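Local coordinates for protein 4-amino-4-deoxy-L-arabinose transferase or related glycosyltransferases of PMT family (PDB 5EZM) that probably transfers 4-amino-4-deoxy-L-arabinose from a polyprenyl phosphate carrier to lipid A, as an integral membrane glycosyltransferase of the GT-C fold, at residues 66-71 with 79-84; 370-375 with 436-441. All blocks are in the same frame, centred on the assembly; numbering follows the deposited sequence.

The two contacts come one after the other along the chain: contact 1 (66-71 with 79-84) closes long before contact 2 (370-375 with 436-441) opens. They lie on opposite sides of the chain's centre, with their own centres about 48 Å apart and nearest atoms about 33 Å apart, and share no helix or strand. Contact 1 ties helix 58-72 to the small hairpin 79-84, on the side of the molecule that also carries the zinc ion. Contact 2 joins helix 369-389 to helix 435-456 far out in the helical bundle, next to bound lipid. Contact 1 thus belongs to the region near the metal site, whereas contact 2 joins two late helices of the membrane part, away from the zinc site.

Contact 1 (66-71 with 79-84); sequences SREMFA and RYNALK
E68 reaches out from helix 58-72 and takes hold of a tight turn through two neighbouring backbone amides. Its OE1 accepts the N-H of A82, 2.8 Å from A82 N, in a nearly straight bond (169° at the hydrogen) that meets the oxygen on its syn side but well out of the carboxylate plane. OE2 accepts N81 N at 2.6 Å with its syn lone pair, along a more bent path of 139°. Thus each carboxylate oxygen serves one amide of the turn. CG lies anti to the carbonyl carbon (chi1 -71°), and the chain runs extended from there, which carries the carboxylate from the helix surface to the hairpin.

The turn itself, Y80 to L83, is closed by its own backbone: Y80 N bonds L83 O at 2.6 Å, and L83 N bonds Y80 O at 3.2 Å. R79 adds a bond from NH1 to A82 O at 2.9 Å, above the plane of that carbonyl. The same NH1 forms a salt bridge with E517, and the guanidinium leads away from E68, with R79 NE 6.9 Å from E68 OE1. E64 brings a like charge close to OE2 and could raise the cost of ionising E68; the two amides, and the salt bridge from R67 NE to E64, may offset part of that.

Side chains leaving the turn find partners elsewhere. Y80 OH bonds H491 ND1, while N81 OD1 takes L501 N and its ND2 lies over one face of the Y80 ring, toward the rim.

The side chain of Y80, at the start of the turn, lies about 11 Å from the zinc ion. With N81 and A82 both in left-handed backbone conformations, this is a beta hairpin with a two-residue loop forming a type I' turn, clamped by a carboxylate from the helix.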
loop_
_atom_site.group_PDB
_atom_site.type_symbol
_atom_site.label_atom_id
_atom_site.label_comp_id
_atom_site.label_asym_id
_atom_site.label_seq_id
_atom_site.Cartn_x
_atom_site.Cartn_y
_atom_site.Cartn_z
ATOM N N SER A 66 7.937 -10.750 -6.123
ATOM C CA SER A 66 7.710 -10.513 -7.543
ATOM C C SER A 66 8.977 -10.746 -8.354
ATOM O O SER A 66 8.913 -11.261 -9.475
ATOM C CB SER A 66 7.180 -9.100 -7.758
ATOM O OG SER A 66 5.887 -8.973 -7.196
ATOM N N ARG A 67 10.139 -10.382 -7.806
ATOM C CA ARG A 67 11.387 -10.661 -8.509
ATOM C C ARG A 67 11.570 -12.159 -8.729
ATOM O O ARG A 67 11.905 -12.599 -9.833
ATOM C CB ARG A 67 12.580 -10.092 -7.741
ATOM C CG ARG A 67 13.899 -10.246 -8.491
ATOM C CD ARG A 67 15.103 -9.987 -7.598
ATOM N NE ARG A 67 15.316 -11.061 -6.633
ATOM C CZ ARG A 67 15.969 -12.185 -6.904
ATOM N NH1 ARG A 67 16.121 -13.109 -5.965
ATOM N NH2 ARG A 67 16.468 -12.388 -8.115
ATOM N N GLU A 68 11.348 -12.959 -7.683
ATOM C CA GLU A 68 11.555 -14.399 -7.797
ATOM C C GLU A 68 10.568 -15.021 -8.771
ATOM O O GLU A 68 10.933 -15.909 -9.551
ATOM C CB GLU A 68 11.449 -15.055 -6.421
ATOM C CG GLU A 68 12.619 -14.726 -5.509
ATOM C CD GLU A 68 12.454 -15.288 -4.115
ATOM O OE1 GLU A 68 11.991 -16.442 -3.982
ATOM O OE2 GLU A 68 12.781 -14.568 -3.149
ATOM N N MET A 69 9.312 -14.569 -8.740
ATOM C CA MET A 69 8.347 -15.030 -9.731
ATOM C C MET A 69 8.808 -14.670 -11.138
ATOM O O MET A 69 8.723 -15.489 -12.061
ATOM C CB MET A 69 6.976 -14.424 -9.433
ATOM C CG MET A 69 5.860 -14.899 -10.339
ATOM S SD MET A 69 4.267 -14.200 -9.858
ATOM C CE MET A 69 4.060 -14.859 -8.207
ATOM N N PHE A 70 9.334 -13.453 -11.302
ATOM C CA PHE A 70 9.830 -12.990 -12.593
ATOM C C PHE A 70 10.988 -13.848 -13.087
ATOM O O PHE A 70 11.069 -14.171 -14.278
ATOM C CB PHE A 70 10.248 -11.525 -12.458
ATOM C CG PHE A 70 10.933 -10.953 -13.664
ATOM C CD1 PHE A 70 10.324 -10.971 -14.906
ATOM C CD2 PHE A 70 12.171 -10.345 -13.540
ATOM C CE1 PHE A 70 10.950 -10.421 -16.011
ATOM C CE2 PHE A 70 12.800 -9.793 -14.637
ATOM C CZ PHE A 70 12.189 -9.830 -15.875
ATOM N N ALA A 71 11.889 -14.235 -12.186
ATOM C CA ALA A 71 13.050 -15.024 -12.569
ATOM C C ALA A 71 12.724 -16.496 -12.764
ATOM O O ALA A 71 13.469 -17.190 -13.463
ATOM C CB ALA A 71 14.155 -14.883 -11.521
ATOM N N ARG A 79 6.632 -17.746 -3.966
ATOM C CA ARG A 79 7.802 -18.048 -3.155
ATOM C C ARG A 79 8.464 -16.766 -2.673
ATOM O O ARG A 79 8.508 -15.763 -3.392
ATOM C CB ARG A 79 8.811 -18.901 -3.929
ATOM C CG ARG A 79 8.351 -20.331 -4.138
ATOM C CD ARG A 79 9.464 -21.218 -4.667
ATOM N NE ARG A 79 8.991 -22.579 -4.885
ATOM C CZ ARG A 79 9.066 -23.549 -3.980
ATOM N NH1 ARG A 79 9.607 -23.308 -2.793
ATOM N NH2 ARG A 79 8.602 -24.759 -4.260
ATOM N N TYR A 80 8.968 -16.808 -1.442
ATOM C CA TYR A 80 9.683 -15.695 -0.827
ATOM C C TYR A 80 11.003 -16.246 -0.307
ATOM O O TYR A 80 11.017 -17.063 0.623
ATOM C CB TYR A 80 8.859 -15.060 0.298
ATOM C CG TYR A 80 9.428 -13.773 0.862
ATOM C CD1 TYR A 80 10.185 -12.915 0.075
ATOM C CD2 TYR A 80 9.213 -13.422 2.189
ATOM C CE1 TYR A 80 10.704 -11.735 0.591
ATOM C CE2 TYR A 80 9.733 -12.247 2.716
ATOM C CZ TYR A 80 10.479 -11.406 1.912
ATOM O OH TYR A 80 10.999 -10.236 2.431
ATOM N N ASN A 81 12.106 -15.809 -0.917
ATOM C CA ASN A 81 13.434 -16.350 -0.640
ATOM C C ASN A 81 13.454 -17.862 -0.858
ATOM O O ASN A 81 13.884 -18.637 0.001
ATOM C CB ASN A 81 13.898 -15.969 0.767
ATOM C CG ASN A 81 14.038 -14.466 0.936
ATOM O OD1 ASN A 81 15.065 -13.884 0.584
ATOM N ND2 ASN A 81 12.997 -13.827 1.464
ATOM N N ALA A 82 12.952 -18.272 -2.024
ATOM C CA ALA A 82 12.964 -19.654 -2.489
ATOM C C ALA A 82 12.014 -20.530 -1.680
ATOM O O ALA A 82 11.895 -21.729 -1.950
ATOM C CB ALA A 82 14.384 -20.231 -2.455
ATOM N N LEU A 83 11.314 -19.949 -0.710
ATOM C CA LEU A 83 10.424 -20.701 0.160
ATOM C C LEU A 83 8.970 -20.347 -0.118
ATOM O O LEU A 83 8.640 -19.195 -0.415
ATOM C CB LEU A 83 10.739 -20.438 1.634
ATOM C CG LEU A 83 12.145 -20.807 2.093
ATOM C CD1 LEU A 83 12.326 -20.376 3.534
ATOM C CD2 LEU A 83 12.380 -22.299 1.931
ATOM N N LYS A 84 8.104 -21.355 -0.010
ATOM C CA LYS A 84 6.680 -21.163 -0.254
ATOM C C LYS A 84 6.121 -20.088 0.665
ATOM O O LYS A 84 6.357 -20.102 1.878
ATOM C CB LYS A 84 5.921 -22.475 -0.049
ATOM C CG LYS A 84 6.250 -23.559 -1.057
ATOM C CD LYS A 84 5.418 -24.801 -0.803
ATOM C CE LYS A 84 5.660 -25.854 -1.868
ATOM N NZ LYS A 84 4.704 -26.995 -1.752
#

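Contact 2 (370-375 with 436-441); sequences RSWGKQ and LPSVAV. With MPG ([(Z)-octadec-9-enyl] (2R)-2,3-bis(oxidanyl)propanoate), chain I.
W372 of helix 369-389 lays one face of its indole against V439 of helix 435-456, a helix-to-helix contact in the membrane bundle of this GT-C enzyme. The branch that touches is CG2 of V439, which sits over the five-membered ring as a CH-pi contact, 3.6 Å from its centroid and only 17° off the ring normal. Its closest ring atom is CE2, 3.4 Å from V439 CG2, and CD2 follows at 3.6 Å. In V439 the other branch, CG1, stands anti to the backbone N; CG2 is thereby placed beside that nitrogen and meets the indole.

W372 has CG anti to its own backbone N (chi1 -179°), swinging the indole off its helix and across to the neighbour. S438, one residue before V439, approaches the same ring from a different direction: OG lies at the edge, in the ring plane. The face thus receives a methyl group and the edge a hydroxyl.

Around this pair the surroundings are largely apolar. Y442 packs edge-to-face with the W372 ring, while W299 and L364 each touch both W372 and V439, and F140 of helix 135-147 also reaches V439. On the far side of helix 369-389 a lipid chain runs past: MPG C7 lies 3.5 Å from Q375 NE2 and 3.9 Å from K374 CB, and that Q375 nitrogen also makes a weak hydrogen bond to G301 O. A second lipid touches P437 and A440 of the other helix.

The one polar link across the contact is weak: W372 NE1 points to S438 OG at 3.0 Å with an angle of 129°, and the same OG is hydrogen-bonded to the backbone oxygen of A427.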
loop_
_atom_site.group_PDB
_atom_site.type_symbol
_atom_site.label_atom_id
_atom_site.label_comp_id
_atom_site.label_asym_id
_atom_site.label_seq_id
_atom_site.Cartn_x
_atom_site.Cartn_y
_atom_site.Cartn_z
ATOM N N ARG A 370 -17.300 31.529 1.211
ATOM C CA ARG A 370 -16.962 31.824 2.601
ATOM C C ARG A 370 -16.693 30.548 3.395
ATOM O O ARG A 370 -15.799 30.521 4.251
ATOM C CB ARG A 370 -18.078 32.642 3.252
ATOM C CG ARG A 370 -17.736 33.159 4.642
ATOM C CD ARG A 370 -18.825 34.069 5.171
ATOM N NE ARG A 370 -18.538 34.554 6.519
ATOM C CZ ARG A 370 -17.832 35.649 6.788
ATOM N NH1 ARG A 370 -17.329 36.376 5.799
ATOM N NH2 ARG A 370 -17.627 36.016 8.044
ATOM N N SER A 371 -17.455 29.484 3.123
ATOM C CA SER A 371 -17.249 28.218 3.823
ATOM C C SER A 371 -15.880 27.636 3.501
ATOM O O SER A 371 -15.136 27.210 4.399
ATOM C CB SER A 371 -18.354 27.227 3.453
ATOM O OG SER A 371 -19.619 27.659 3.922
ATOM N N TRP A 372 -15.527 27.610 2.215
ATOM C CA TRP A 372 -14.194 27.157 1.853
ATOM C C TRP A 372 -13.128 28.056 2.461
ATOM O O TRP A 372 -12.042 27.579 2.811
ATOM C CB TRP A 372 -14.034 27.086 0.336
ATOM C CG TRP A 372 -12.674 26.603 -0.041
ATOM C CD1 TRP A 372 -11.730 27.276 -0.757
ATOM C CD2 TRP A 372 -12.085 25.354 0.330
ATOM N NE1 TRP A 372 -10.593 26.512 -0.875
ATOM C CE2 TRP A 372 -10.785 25.328 -0.213
ATOM C CE3 TRP A 372 -12.534 24.246 1.058
ATOM C CZ2 TRP A 372 -9.931 24.241 -0.051
ATOM C CZ3 TRP A 372 -11.684 23.170 1.222
ATOM C CH2 TRP A 372 -10.399 23.174 0.668
ATOM N N GLY A 373 -13.418 29.352 2.599
ATOM C CA GLY A 373 -12.516 30.218 3.342
ATOM C C GLY A 373 -12.291 29.725 4.759
ATOM O O GLY A 373 -11.153 29.667 5.236
ATOM N N LYS A 374 -13.379 29.356 5.448
ATOM C CA LYS A 374 -13.259 28.755 6.774
ATOM C C LYS A 374 -12.315 27.559 6.746
ATOM O O LYS A 374 -11.400 27.448 7.576
ATOM C CB LYS A 374 -14.635 28.324 7.288
ATOM C CG LYS A 374 -15.668 29.431 7.420
ATOM C CD LYS A 374 -17.020 28.846 7.806
ATOM C CE LYS A 374 -17.995 29.920 8.256
ATOM N NZ LYS A 374 -18.163 30.989 7.238
ATOM N N GLN A 375 -12.523 26.654 5.784
ATOM C CA GLN A 375 -11.655 25.484 5.687
ATOM C C GLN A 375 -10.195 25.888 5.506
ATOM O O GLN A 375 -9.304 25.319 6.148
ATOM C CB GLN A 375 -12.110 24.582 4.539
ATOM C CG GLN A 375 -13.454 23.924 4.775
ATOM C CD GLN A 375 -13.463 23.061 6.022
ATOM O OE1 GLN A 375 -12.448 22.469 6.386
ATOM N NE2 GLN A 375 -14.611 22.991 6.685
ATOM N N LEU A 436 -14.014 26.183 -6.885
ATOM C CA LEU A 436 -13.305 25.082 -7.534
ATOM C C LEU A 436 -11.833 25.379 -7.797
ATOM O O LEU A 436 -10.992 24.517 -7.486
ATOM C CB LEU A 436 -14.034 24.686 -8.822
ATOM C CG LEU A 436 -13.361 23.608 -9.675
ATOM C CD1 LEU A 436 -13.044 22.371 -8.850
ATOM C CD2 LEU A 436 -14.241 23.251 -10.859
ATOM N N PRO A 437 -11.439 26.532 -8.360
ATOM C CA PRO A 437 -9.995 26.779 -8.524
ATOM C C PRO A 437 -9.246 26.834 -7.203
ATOM O O PRO A 437 -8.135 26.297 -7.100
ATOM C CB PRO A 437 -9.951 28.122 -9.268
ATOM C CG PRO A 437 -11.250 28.774 -8.950
ATOM C CD PRO A 437 -12.238 27.648 -8.896
ATOM N N SER A 438 -9.836 27.463 -6.183
ATOM C CA SER A 438 -9.200 27.517 -4.869
ATOM C C SER A 438 -8.977 26.115 -4.310
ATOM O O SER A 438 -7.893 25.800 -3.803
ATOM C CB SER A 438 -10.055 28.354 -3.915
ATOM O OG SER A 438 -9.403 28.558 -2.675
ATOM N N VAL A 439 -9.993 25.254 -4.406
ATOM C CA VAL A 439 -9.868 23.888 -3.909
ATOM C C VAL A 439 -8.838 23.114 -4.723
ATOM O O VAL A 439 -8.108 22.276 -4.184
ATOM C CB VAL A 439 -11.243 23.188 -3.912
ATOM C CG1 VAL A 439 -11.116 21.747 -3.461
ATOM C CG2 VAL A 439 -12.212 23.921 -3.008
ATOM N N ALA A 440 -8.755 23.384 -6.029
ATOM C CA ALA A 440 -7.781 22.692 -6.870
ATOM C C ALA A 440 -6.353 23.052 -6.475
ATOM O O ALA A 440 -5.502 22.170 -6.301
ATOM C CB ALA A 440 -8.030 23.023 -8.342
ATOM N N VAL A 441 -6.074 24.350 -6.326
ATOM C CA VAL A 441 -4.740 24.786 -5.923
ATOM C C VAL A 441 -4.408 24.278 -4.524
ATOM O O VAL A 441 -3.287 23.827 -4.259
ATOM C CB VAL A 441 -4.641 26.320 -6.008
ATOM C CG1 VAL A 441 -3.305 26.789 -5.488
ATOM C CG2 VAL A 441 -4.852 26.783 -7.442
HETATM C C2 MPG I . -10.405 22.500 11.227
HETATM C C3 MPG I . -11.214 23.442 10.344
HETATM C C4 MPG I . -12.646 23.596 10.828
HETATM C C5 MPG I . -13.509 24.388 9.835
HETATM C C6 MPG I . -14.998 24.346 10.209
HETATM C C7 MPG I . -15.876 25.095 9.191
HETATM C C8 MPG I . -17.386 24.956 9.503
HETATM C C1 MPG I . -9.064 22.129 10.590
#